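Local coordinates for protein salicylate carboxymethyltransferase (PDB 1M6E) that catalyses the S-adenosyl-L-methionine-dependent methylation of the carboxyl group of salicylic acid, giving the volatile ester methyl salicylate, at residues T51-A56 with P90-F95; N234-E239 with E326-R331; W284-K289 with Y302-C307. All coordinates share one frame; numbering follows the deposited sequence.

Interaction 1 of 3, residues T51-A56 with P90-F95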
# COMPACT_ATOMS: atom_id res chain seq x y z
N THR A 51 -20.88 15.11 1.44
CA THR A 51 -20.62 14.25 0.31
C THR A 51 -19.43 13.30 0.47
O THR A 51 -19.28 12.36 -0.33
CB THR A 51 -20.46 15.11 -0.94
OG1 THR A 51 -19.29 15.92 -0.83
CG2 THR A 51 -21.65 16.02 -1.05
N ARG A 52 -18.61 13.51 1.51
CA ARG A 52 -17.43 12.67 1.75
C ARG A 52 -17.23 12.28 3.19
O ARG A 52 -17.14 13.12 4.06
CB ARG A 52 -16.17 13.39 1.30
CG ARG A 52 -15.08 12.46 0.79
CD ARG A 52 -13.85 13.24 0.32
NE ARG A 52 -12.87 13.40 1.39
CZ ARG A 52 -12.70 14.49 2.14
NH1 ARG A 52 -13.45 15.58 1.96
NH2 ARG A 52 -11.79 14.47 3.10
N LEU A 53 -17.18 10.99 3.44
CA LEU A 53 -16.92 10.52 4.78
C LEU A 53 -15.53 9.92 4.62
O LEU A 53 -15.24 9.30 3.60
CB LEU A 53 -17.95 9.46 5.19
CG LEU A 53 -17.69 8.66 6.48
CD1 LEU A 53 -17.62 9.56 7.69
CD2 LEU A 53 -18.80 7.66 6.67
N ALA A 54 -14.65 10.12 5.60
CA ALA A 54 -13.29 9.61 5.50
C ALA A 54 -12.83 8.86 6.75
O ALA A 54 -12.20 9.42 7.63
CB ALA A 54 -12.34 10.75 5.19
N ILE A 55 -13.14 7.58 6.80
CA ILE A 55 -12.76 6.72 7.90
C ILE A 55 -11.32 6.29 7.70
O ILE A 55 -10.88 6.13 6.56
CB ILE A 55 -13.65 5.49 7.91
CG1 ILE A 55 -15.11 5.93 7.84
CG2 ILE A 55 -13.38 4.64 9.14
CD1 ILE A 55 -16.12 4.80 7.94
N ALA A 56 -10.59 6.07 8.80
CA ALA A 56 -9.19 5.66 8.72
C ALA A 56 -8.78 4.72 9.83
O ALA A 56 -8.78 5.13 10.99
CB ALA A 56 -8.31 6.89 8.78
N PRO A 90 -22.60 9.09 1.08
CA PRO A 90 -21.42 9.86 0.71
C PRO A 90 -20.50 8.86 0.06
O PRO A 90 -20.85 7.67 -0.01
CB PRO A 90 -20.88 10.33 2.06
CG PRO A 90 -21.18 9.16 2.95
CD PRO A 90 -22.61 8.80 2.52
N GLU A 91 -19.35 9.31 -0.45
CA GLU A 91 -18.37 8.39 -1.01
C GLU A 91 -17.48 8.07 0.18
O GLU A 91 -17.13 8.97 0.95
CB GLU A 91 -17.54 9.06 -2.10
CG GLU A 91 -18.25 9.18 -3.41
CD GLU A 91 -17.45 9.95 -4.45
OE1 GLU A 91 -17.12 11.13 -4.19
OE2 GLU A 91 -17.17 9.37 -5.53
N TYR A 92 -17.12 6.80 0.36
CA TYR A 92 -16.28 6.50 1.51
C TYR A 92 -14.83 6.50 1.11
O TYR A 92 -14.46 5.90 0.09
CB TYR A 92 -16.67 5.16 2.10
CG TYR A 92 -18.10 5.13 2.52
CD1 TYR A 92 -19.12 4.93 1.59
CD2 TYR A 92 -18.45 5.36 3.86
CE1 TYR A 92 -20.47 4.97 1.97
CE2 TYR A 92 -19.78 5.39 4.25
CZ TYR A 92 -20.78 5.20 3.31
OH TYR A 92 -22.09 5.24 3.73
N GLN A 93 -14.01 7.20 1.89
CA GLN A 93 -12.59 7.24 1.60
C GLN A 93 -11.80 6.69 2.75
O GLN A 93 -11.60 7.36 3.76
CB GLN A 93 -12.13 8.63 1.30
CG GLN A 93 -10.70 8.66 0.93
CD GLN A 93 -10.35 10.00 0.40
OE1 GLN A 93 -10.74 11.01 1.00
NE2 GLN A 93 -9.63 10.05 -0.73
N ILE A 94 -11.33 5.47 2.56
CA ILE A 94 -10.61 4.73 3.56
C ILE A 94 -9.09 4.79 3.58
O ILE A 94 -8.42 4.76 2.55
CB ILE A 94 -11.02 3.29 3.48
CG1 ILE A 94 -12.53 3.21 3.54
CG2 ILE A 94 -10.35 2.50 4.58
CD1 ILE A 94 -13.02 1.78 3.51
N PHE A 95 -8.57 4.87 4.79
CA PHE A 95 -7.14 4.94 5.01
C PHE A 95 -6.67 3.86 5.96
O PHE A 95 -6.95 3.94 7.16
CB PHE A 95 -6.78 6.31 5.56
CG PHE A 95 -6.90 7.40 4.55
CD1 PHE A 95 -7.98 8.25 4.54
CD2 PHE A 95 -5.95 7.51 3.53
CE1 PHE A 95 -8.13 9.19 3.52
CE2 PHE A 95 -6.08 8.44 2.52
CZ PHE A 95 -7.17 9.28 2.51

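Interaction 2 of 3, residues N234-E239 with E326-R331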
# COMPACT_ATOMS: atom_id res chain seq x y z
N ASN A 234 14.21 -17.65 29.85
CA ASN A 234 15.15 -17.81 30.97
C ASN A 234 15.57 -19.25 31.24
O ASN A 234 16.63 -19.51 31.82
CB ASN A 234 14.58 -17.22 32.27
CG ASN A 234 14.60 -15.68 32.28
OD1 ASN A 234 15.61 -15.04 31.97
ND2 ASN A 234 13.48 -15.08 32.68
N GLN A 235 14.74 -20.18 30.81
CA GLN A 235 15.01 -21.60 30.97
C GLN A 235 15.98 -22.05 29.88
O GLN A 235 16.77 -22.97 30.07
CB GLN A 235 13.71 -22.39 30.85
CG GLN A 235 13.93 -23.86 30.62
CD GLN A 235 14.02 -24.62 31.91
OE1 GLN A 235 14.50 -25.76 31.94
NE2 GLN A 235 13.54 -23.99 32.99
N MET A 236 15.87 -21.38 28.74
CA MET A 236 16.71 -21.67 27.59
C MET A 236 18.06 -20.97 27.75
O MET A 236 19.08 -21.44 27.24
CB MET A 236 16.03 -21.19 26.31
CG MET A 236 14.75 -21.90 25.98
SD MET A 236 14.44 -21.70 24.25
CE MET A 236 14.25 -19.93 24.20
N VAL A 237 18.06 -19.83 28.42
CA VAL A 237 19.31 -19.14 28.65
C VAL A 237 20.07 -20.06 29.58
O VAL A 237 21.27 -20.27 29.41
CB VAL A 237 19.13 -17.79 29.36
CG1 VAL A 237 20.48 -17.33 29.91
CG2 VAL A 237 18.54 -16.73 28.38
N SER A 238 19.36 -20.61 30.56
CA SER A 238 19.96 -21.52 31.50
C SER A 238 20.42 -22.79 30.81
O SER A 238 21.59 -23.18 30.91
CB SER A 238 18.97 -21.91 32.56
OG SER A 238 19.19 -23.28 32.87
N GLU A 239 19.50 -23.46 30.12
CA GLU A 239 19.83 -24.69 29.42
C GLU A 239 21.00 -24.55 28.45
O GLU A 239 21.33 -25.51 27.75
CB GLU A 239 18.61 -25.23 28.67
CG GLU A 239 17.52 -25.83 29.57
CD GLU A 239 16.33 -26.44 28.80
OE1 GLU A 239 16.55 -27.05 27.72
OE2 GLU A 239 15.19 -26.34 29.29
N GLU A 326 11.59 -21.71 16.77
CA GLU A 326 10.89 -23.00 16.85
C GLU A 326 10.73 -23.40 18.33
O GLU A 326 9.61 -23.51 18.84
CB GLU A 326 11.70 -24.06 16.10
CG GLU A 326 13.20 -24.03 16.50
CD GLU A 326 14.15 -24.69 15.51
OE1 GLU A 326 14.11 -24.34 14.30
OE2 GLU A 326 14.95 -25.54 15.95
N ASP A 327 11.87 -23.56 19.00
CA ASP A 327 11.95 -23.97 20.41
C ASP A 327 11.30 -23.06 21.42
O ASP A 327 10.66 -23.54 22.34
CB ASP A 327 13.41 -24.18 20.82
CG ASP A 327 14.04 -25.38 20.12
OD1 ASP A 327 13.64 -26.52 20.44
OD2 ASP A 327 14.93 -25.17 19.24
N VAL A 328 11.47 -21.75 21.29
CA VAL A 328 10.86 -20.86 22.27
C VAL A 328 9.34 -20.88 22.20
O VAL A 328 8.68 -20.55 23.16
CB VAL A 328 11.40 -19.41 22.15
CG1 VAL A 328 11.42 -19.00 20.73
CG2 VAL A 328 10.53 -18.44 22.94
N PHE A 329 8.75 -21.29 21.10
CA PHE A 329 7.31 -21.26 21.10
C PHE A 329 6.73 -22.58 21.50
O PHE A 329 5.58 -22.65 21.91
CB PHE A 329 6.77 -20.79 19.76
CG PHE A 329 6.78 -19.30 19.61
CD1 PHE A 329 7.72 -18.67 18.81
CD2 PHE A 329 5.89 -18.53 20.36
CE1 PHE A 329 7.78 -17.28 18.75
CE2 PHE A 329 5.94 -17.14 20.32
CZ PHE A 329 6.90 -16.51 19.50
N HIS A 330 7.54 -23.62 21.38
CA HIS A 330 7.13 -24.97 21.79
C HIS A 330 6.98 -24.90 23.32
O HIS A 330 6.00 -25.38 23.88
CB HIS A 330 8.23 -25.95 21.40
CG HIS A 330 8.12 -27.28 22.06
ND1 HIS A 330 7.27 -28.27 21.61
CD2 HIS A 330 8.80 -27.82 23.10
CE1 HIS A 330 7.44 -29.36 22.33
NE2 HIS A 330 8.36 -29.11 23.25
N ARG A 331 7.96 -24.27 23.97
CA ARG A 331 8.00 -24.12 25.42
C ARG A 331 6.98 -23.13 25.92
O ARG A 331 6.21 -23.41 26.84
CB ARG A 331 9.38 -23.65 25.87
CG ARG A 331 10.49 -24.51 25.29
CD ARG A 331 11.78 -24.30 26.03
NE ARG A 331 12.79 -25.24 25.56
CZ ARG A 331 13.90 -25.54 26.23
NH1 ARG A 331 14.14 -24.97 27.41
NH2 ARG A 331 14.76 -26.41 25.73

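Interaction 3 of 3, residues W284-K289 with Y302-C307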
# COMPACT_ATOMS: atom_id res chain seq x y z
N TRP A 284 -8.75 -15.63 27.14
CA TRP A 284 -7.90 -16.16 26.10
C TRP A 284 -8.63 -17.33 25.46
O TRP A 284 -8.11 -18.44 25.35
CB TRP A 284 -6.52 -16.59 26.66
CG TRP A 284 -5.76 -15.48 27.43
CD1 TRP A 284 -6.18 -14.20 27.64
CD2 TRP A 284 -4.48 -15.59 28.08
NE1 TRP A 284 -5.24 -13.50 28.36
CE2 TRP A 284 -4.19 -14.33 28.65
CE3 TRP A 284 -3.55 -16.63 28.23
CZ2 TRP A 284 -3.00 -14.07 29.37
CZ3 TRP A 284 -2.36 -16.38 28.96
CH2 TRP A 284 -2.10 -15.10 29.51
N SER A 285 -9.89 -17.10 25.09
CA SER A 285 -10.68 -18.10 24.38
C SER A 285 -9.78 -18.37 23.16
O SER A 285 -9.45 -19.53 22.89
CB SER A 285 -12.00 -17.49 23.92
OG SER A 285 -11.80 -16.27 23.21
N SER A 286 -9.39 -17.27 22.47
CA SER A 286 -8.49 -17.23 21.29
C SER A 286 -8.91 -18.11 20.13
O SER A 286 -8.13 -18.34 19.20
CB SER A 286 -7.01 -17.58 21.67
OG SER A 286 -6.17 -16.45 21.99
N CYS A 287 -10.15 -18.60 20.19
CA CYS A 287 -10.71 -19.47 19.16
C CYS A 287 -12.04 -18.98 18.60
O CYS A 287 -12.35 -17.78 18.49
CB CYS A 287 -10.98 -20.86 19.71
SG CYS A 287 -9.75 -21.59 20.73
N THR A 288 -12.84 -19.99 18.29
CA THR A 288 -14.17 -19.82 17.75
C THR A 288 -14.81 -21.21 17.96
O THR A 288 -14.32 -21.99 18.78
CB THR A 288 -14.08 -19.40 16.26
OG1 THR A 288 -15.27 -19.82 15.57
CG2 THR A 288 -12.84 -19.99 15.59
N LYS A 289 -15.91 -21.51 17.28
CA LYS A 289 -16.52 -22.83 17.42
C LYS A 289 -15.61 -23.77 16.63
O LYS A 289 -16.03 -24.39 15.65
CB LYS A 289 -17.93 -22.82 16.84
CG LYS A 289 -18.00 -22.25 15.43
CD LYS A 289 -19.43 -22.18 14.93
CE LYS A 289 -19.52 -21.53 13.57
NZ LYS A 289 -20.93 -21.49 13.10
N TYR A 302 -1.38 -23.65 21.92
CA TYR A 302 -1.40 -23.45 20.50
C TYR A 302 -2.18 -22.16 20.19
O TYR A 302 -1.58 -21.11 19.95
CB TYR A 302 -2.02 -24.68 19.83
CG TYR A 302 -1.31 -25.11 18.58
CD1 TYR A 302 0.08 -25.03 18.49
CD2 TYR A 302 -2.02 -25.58 17.47
CE1 TYR A 302 0.76 -25.41 17.34
CE2 TYR A 302 -1.36 -25.97 16.31
CZ TYR A 302 0.04 -25.88 16.25
OH TYR A 302 0.73 -26.27 15.11
N ASN A 303 -3.50 -22.21 20.25
CA ASN A 303 -4.25 -21.02 19.90
C ASN A 303 -3.85 -19.71 20.58
O ASN A 303 -3.92 -18.66 19.97
CB ASN A 303 -5.74 -21.30 20.07
CG ASN A 303 -6.25 -22.33 19.05
OD1 ASN A 303 -7.44 -22.69 19.06
ND2 ASN A 303 -5.36 -22.81 18.17
N VAL A 304 -3.41 -19.74 21.83
CA VAL A 304 -3.02 -18.49 22.45
C VAL A 304 -1.54 -18.26 22.15
O VAL A 304 -1.04 -17.14 22.25
CB VAL A 304 -3.29 -18.49 23.98
CG1 VAL A 304 -2.62 -17.28 24.65
CG2 VAL A 304 -4.80 -18.43 24.23
N ALA A 305 -0.84 -19.33 21.77
CA ALA A 305 0.58 -19.20 21.42
C ALA A 305 0.75 -18.73 19.96
O ALA A 305 1.47 -17.76 19.71
CB ALA A 305 1.31 -20.54 21.63
N ARG A 306 0.09 -19.41 19.01
CA ARG A 306 0.17 -19.03 17.58
C ARG A 306 -0.18 -17.55 17.41
O ARG A 306 0.32 -16.88 16.50
CB ARG A 306 -0.78 -19.89 16.74
CG ARG A 306 -0.33 -21.32 16.53
CD ARG A 306 -1.45 -22.25 16.11
NE ARG A 306 -2.01 -21.90 14.80
CZ ARG A 306 -2.84 -22.66 14.10
NH1 ARG A 306 -3.24 -23.84 14.58
NH2 ARG A 306 -3.28 -22.25 12.90
N CYS A 307 -1.06 -17.06 18.28
CA CYS A 307 -1.46 -15.66 18.27
C CYS A 307 -0.26 -14.84 18.77
O CYS A 307 0.17 -13.88 18.13
CB CYS A 307 -2.64 -15.45 19.18
SG CYS A 307 -2.91 -13.72 19.57

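Interaction 1 of 3, residues T51-A56 with P90-F95
Leu53 O accepts the shortest backbone bond between these two strands, from Gln93 N at 3.0 Å. Leu53 N donates to Glu91 O at 3.2 Å. Leu53 thus bonds Glu91 and Gln93, the residues flanking its register partner Tyr92, a textbook case of parallel pairing. Further rungs run from Glu91 N to Thr51 O and from Phe95 N to Ile55 O. After the Leu53-Gln93 rung the pattern lapses: Ile55 N, 3.4 Å from Gln93 O, makes no hydrogen bond to it because the angle is poor, in keeping with an irregularity in the first strand.

Side chains fasten both faces. On one, Arg52 NE donates to Gln93 OE1 at 3.2 Å, the amide and guanidinium planes standing 77° apart. Gln93 has CG anti to its backbone N (chi1 -177°), and the chain runs on extended to carry OE1 there. Further along that face Ala56 CB meets Phe95 CB at 3.6 Å. On the other, Leu53 CD2 lies 3.5 Å from Tyr92 CE2 and Leu53 CB 3.9 Å from Pro90 CG.

The strands belong to a beta-alpha-beta unit of the Rossmann-like methyltransferase sheet. Its helix 74-82 covers the Leu53 and Tyr92 face, where Tyr92 OH bonds Glu78. Towards the other face come Arg133 of the second subunit, salt-bridged to Glu91, and Pro136 of that subunit, packed on Arg52. Strand 121-127 continues the sheet beyond 91-98.

Interaction 2 of 3, residues N234-E239 with E326-R331
Arg331 and Met236 carry most of this helix-helix contact, with Glu239 adding its polar end. The axes of 234-238 and 326-331 stay 11.0 Å apart at an angle of 128° between their directions, and the contact exemplifies how long side chains bridge widely spaced helices. Arg331 does so extended from CG to NE, bringing its guanidinium to the end of the other segment, where Glu239, just past helix residues 234-238, meets it tip to tip in a salt bridge. Arg331 NH2 donates to Glu239 OE1 at 2.8 Å with the acceptor close to the guanidinium plane, although the donor comes from above the carboxylate plane. The second bond, from Arg331 NH1 to Glu239 OE2, is weak because of its bent angle. The two flat groups are turned 36° against each other.

Met236 lies over one face of the same guanidinium, its CG 3.4 Å from Arg331 NH1, while Gln235 CG approaches at the edge. Beyond the sulphur, Met236 CE turns aside (chi3 -63°) to touch Val328 CB at 3.5 Å, the two side chains crossing at about a right angle. Val328 also packs on Leu229 and Leu233 of helix 227-238.

Chemically, the contact pairs a buried methionine with a charged clasp whose carboxylate is exposed, where solvent would be expected to screen the attraction. Met236, against Arg331 CD as well, probably shields one side of the charge.

Interaction 3 of 3, residues W284-K289 with Y302-C307
Val304 fits against Trp284 and Ser286 through its two methyl groups, and it has the largest buried area of any residue in the contact. Val304 CG2 lies 3.5 Å from Trp284 CB and also meets Ser286 CB and OG. The other branch, Val304 CG1, approaches the indole obliquely, 3.8 Å from Trp284 CE3. With CG1 anti to its backbone N (chi1 169°), Val304 sets one methyl against the aromatic system and the other against the serine. The side chains of Trp284 and Val304 cross at about a right angle.

A further van der Waals contact lies beside this cluster, where Ser286 CB rests 3.7 Å from Asn303 O. Cys287 SG is modelled 3.1 Å from Asn303 OD1, but its position is doubtful.

As to the backbone, Ser286 has a left-handed conformation (phi 54°, psi 13°) where the loop passes Asn303 and Val304.

The arrangement is a loop-to-helix junction in the second shell of the salicylate pocket, and it illustrates how residues that do not line a site can pack behind those that do. Trp284 is about 7 Å from bound salicylate and its ring meets that of Phe347, a pocket residue, while Ser286 touches Ile24, a probable substrate-binding residue. Helix 303-320 itself goes on to supply Met308 and Val311 to the pocket wall.

How the interactions relate
Along the chain, interaction 1 comes first and is complete before the others begin; the short span closed by interaction 3 then falls within the much longer one joined by interaction 2. Interaction 1 ties two parallel strands of the central sheet, a part of the fold that carries several of the cofactor-binding residues, and lies on the far side of the chain's centre from interaction 2, their centres 47 Å apart. Interactions 2 and 3 are closer, with nearest atoms about 5 Å apart: interaction 3 uses helix 303-320, and interaction 2 joins helix 322-341, the next in the chain, to 227-238. Ile336 of helix 322-341 packs on Trp284 and Val304, beside the salicylate site.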